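Local coordinates for protein caspase-1 subunit p19/18 (Spodoptera frugiperda, PDB 1M72) that acts as a cysteine endopeptidase of the caspase family, probably working in the activation cascade that executes apoptosis, at residues A180-F186 / C254-T260. Residue numbers count along the deposited sequence, not the author numbering.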
loop_
_atom_site.group_PDB
_atom_site.type_symbol
_atom_site.label_atom_id
_atom_site.label_comp_id
_atom_site.label_asym_id
_atom_site.label_seq_id
_atom_site.Cartn_x
_atom_site.Cartn_y
_atom_site.Cartn_z
ATOM N N ALA C 180 12.093 -5.728 0.848
ATOM C CA ALA C 180 11.112 -6.314 -0.054
ATOM C C ALA C 180 10.326 -7.365 0.689
ATOM O O ALA C 180 10.768 -7.891 1.699
ATOM C CB ALA C 180 11.789 -6.998 -1.265
ATOM N N ASP C 181 9.153 -7.656 0.152
ATOM C CA ASP C 181 8.304 -8.736 0.630
ATOM C C ASP C 181 7.503 -8.574 1.881
ATOM O O ASP C 181 7.193 -9.555 2.585
ATOM C CB ASP C 181 9.121 -10.037 0.659
ATOM C CG ASP C 181 9.770 -10.307 -0.693
ATOM O OD1 ASP C 181 9.106 -10.003 -1.718
ATOM O OD2 ASP C 181 10.926 -10.775 -0.739
ATOM N N PHE C 182 7.117 -7.329 2.104
ATOM C CA PHE C 182 6.279 -6.999 3.239
ATOM C C PHE C 182 4.918 -6.606 2.668
ATOM O O PHE C 182 4.826 -5.984 1.585
ATOM C CB PHE C 182 6.848 -5.799 4.045
ATOM C CG PHE C 182 8.018 -6.153 4.932
ATOM C CD1 PHE C 182 7.835 -6.350 6.319
ATOM C CD2 PHE C 182 9.302 -6.315 4.385
ATOM C CE1 PHE C 182 8.918 -6.715 7.159
ATOM C CE2 PHE C 182 10.391 -6.669 5.206
ATOM C CZ PHE C 182 10.202 -6.877 6.611
ATOM N N LEU C 183 3.883 -6.995 3.398
ATOM C CA LEU C 183 2.530 -6.631 3.082
ATOM C C LEU C 183 2.015 -6.071 4.402
ATOM O O LEU C 183 2.013 -6.764 5.425
ATOM C CB LEU C 183 1.700 -7.833 2.696
ATOM C CG LEU C 183 0.209 -7.517 2.444
ATOM C CD1 LEU C 183 0.101 -6.526 1.335
ATOM C CD2 LEU C 183 -0.535 -8.815 2.107
ATOM N N ILE C 184 1.571 -4.823 4.377
ATOM C CA ILE C 184 1.105 -4.197 5.592
ATOM C C ILE C 184 -0.271 -3.630 5.354
ATOM O O ILE C 184 -0.453 -2.588 4.651
ATOM C CB ILE C 184 2.090 -3.049 6.068
ATOM C CG1 ILE C 184 3.480 -3.626 6.333
ATOM C CG2 ILE C 184 1.536 -2.377 7.366
ATOM C CD1 ILE C 184 4.563 -2.563 6.657
ATOM N N ALA C 185 -1.229 -4.318 5.978
ATOM C CA ALA C 185 -2.632 -3.970 5.875
ATOM C C ALA C 185 -3.243 -3.294 7.104
ATOM O O ALA C 185 -3.386 -3.906 8.171
ATOM C CB ALA C 185 -3.434 -5.175 5.531
ATOM N N PHE C 186 -3.610 -2.027 6.913
ATOM C CA PHE C 186 -4.278 -1.246 7.954
ATOM C C PHE C 186 -5.785 -1.225 7.651
ATOM O O PHE C 186 -6.215 -1.116 6.491
ATOM C CB PHE C 186 -3.740 0.200 8.012
ATOM C CG PHE C 186 -2.581 0.403 8.997
ATOM C CD1 PHE C 186 -1.254 0.224 8.593
ATOM C CD2 PHE C 186 -2.825 0.847 10.304
ATOM C CE1 PHE C 186 -0.182 0.499 9.467
ATOM C CE2 PHE C 186 -1.760 1.125 11.193
ATOM C CZ PHE C 186 -0.448 0.955 10.777
ATOM N N CYS C 254 -6.421 0.300 4.044
ATOM C CA CYS C 254 -5.218 0.819 3.367
ATOM C C CYS C 254 -4.207 -0.356 3.318
ATOM O O CYS C 254 -3.677 -0.816 4.331
ATOM C CB CYS C 254 -4.667 2.021 4.162
ATOM S SG CYS C 254 -3.348 2.912 3.270
ATOM N N ILE C 255 -3.967 -0.850 2.114
ATOM C CA ILE C 255 -3.119 -2.008 1.898
ATOM C C ILE C 255 -1.817 -1.536 1.338
ATOM O O ILE C 255 -1.796 -0.986 0.225
ATOM C CB ILE C 255 -3.745 -2.953 0.816
ATOM C CG1 ILE C 255 -5.231 -3.206 1.120
ATOM C CG2 ILE C 255 -3.018 -4.246 0.789
ATOM C CD1 ILE C 255 -5.466 -3.695 2.568
ATOM N N THR C 256 -0.734 -1.782 2.075
ATOM C CA THR C 256 0.599 -1.368 1.637
ATOM C C THR C 256 1.401 -2.598 1.278
ATOM O O THR C 256 1.627 -3.480 2.107
ATOM C CB THR C 256 1.340 -0.540 2.737
ATOM O OG1 THR C 256 0.544 0.606 3.090
ATOM C CG2 THR C 256 2.708 -0.033 2.229
ATOM N N SER C 257 1.838 -2.653 0.030
ATOM C CA SER C 257 2.562 -3.813 -0.424
ATOM C C SER C 257 3.916 -3.536 -1.039
ATOM O O SER C 257 4.072 -2.612 -1.872
ATOM C CB SER C 257 1.678 -4.612 -1.418
ATOM O OG SER C 257 2.399 -5.518 -2.236
ATOM N N MET C 258 4.882 -4.340 -0.569
ATOM C CA MET C 258 6.256 -4.377 -1.056
ATOM C C MET C 258 6.460 -5.791 -1.651
ATOM O O MET C 258 7.597 -6.185 -1.918
ATOM C CB MET C 258 7.273 -4.198 0.073
ATOM C CG MET C 258 7.582 -2.761 0.448
ATOM S SD MET C 258 6.222 -1.852 1.176
ATOM C CE MET C 258 5.929 -2.617 2.668
ATOM N N LEU C 259 5.377 -6.550 -1.835
ATOM C CA LEU C 259 5.468 -7.912 -2.385
ATOM C C LEU C 259 6.058 -7.949 -3.781
ATOM O O LEU C 259 5.635 -7.222 -4.679
ATOM C CB LEU C 259 4.095 -8.586 -2.392
ATOM C CG LEU C 259 3.477 -8.740 -0.996
ATOM C CD1 LEU C 259 2.235 -9.563 -1.142
ATOM C CD2 LEU C 259 4.452 -9.427 0.048
ATOM N N THR C 260 7.069 -8.788 -3.962
ATOM C CA THR C 260 7.728 -8.905 -5.266
ATOM C C THR C 260 7.196 -10.121 -6.083
ATOM O O THR C 260 7.594 -10.356 -7.230
ATOM C CB THR C 260 9.239 -9.044 -5.059
ATOM O OG1 THR C 260 9.485 -10.210 -4.266
ATOM C CG2 THR C 260 9.809 -7.810 -4.323
HETATM O O HOH W 1 12.094 -11.470 -3.134
HETATM O O HOH W 2 -1.154 0.431 4.940
#
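Strand axes 4.7 Å apart and inclined at 170° identify 182-186 and 254-257 as antiparallel neighbours. Four backbone bonds tie the hydrogen-bonded pairs, Ile184 N to Thr256 O at 2.6 Å and Thr256 N to Ile184 O at 2.7 Å, then Phe186 N to Cys254 O at 2.9 Å and Cys254 N to Phe186 O at 2.8 Å.

Leu183, Ala185 and Ile255 lie on the face packed by helix 221-235; the t rotamer of Leu183 puts CD1 3.9 Å from CG2 of Ile255, and Ile255 (m, m) brings CD1 to 3.9 Å from CB of Ala185. On the other face, lined by Trp127, Met258 bends back (m, p, p) so that its CE reaches CB of Phe182 at 3.6 Å and CD1 of Ile184 at 4.2 Å. Thr256 (m) shares a water with Ile184 O and Cys254 O.

Past the strands, chi1 of -53° in Asp181 turns OD1 to OG1 of Thr260 (p), which donates at 2.6 Å; Thr260 N also donates to this OD1 at 3.3 Å, and Tyr25 joins the group.

Residues 255-257 also pair antiparallel with a strand of the second subunit, continuing the caspase central sheet across the dimer interface. The chemistry thus implies a seam held by backbone bonds, lined by apolar contacts on both faces, with a bound water on the Thr256 side, and fixed at one end by a buried carboxylate.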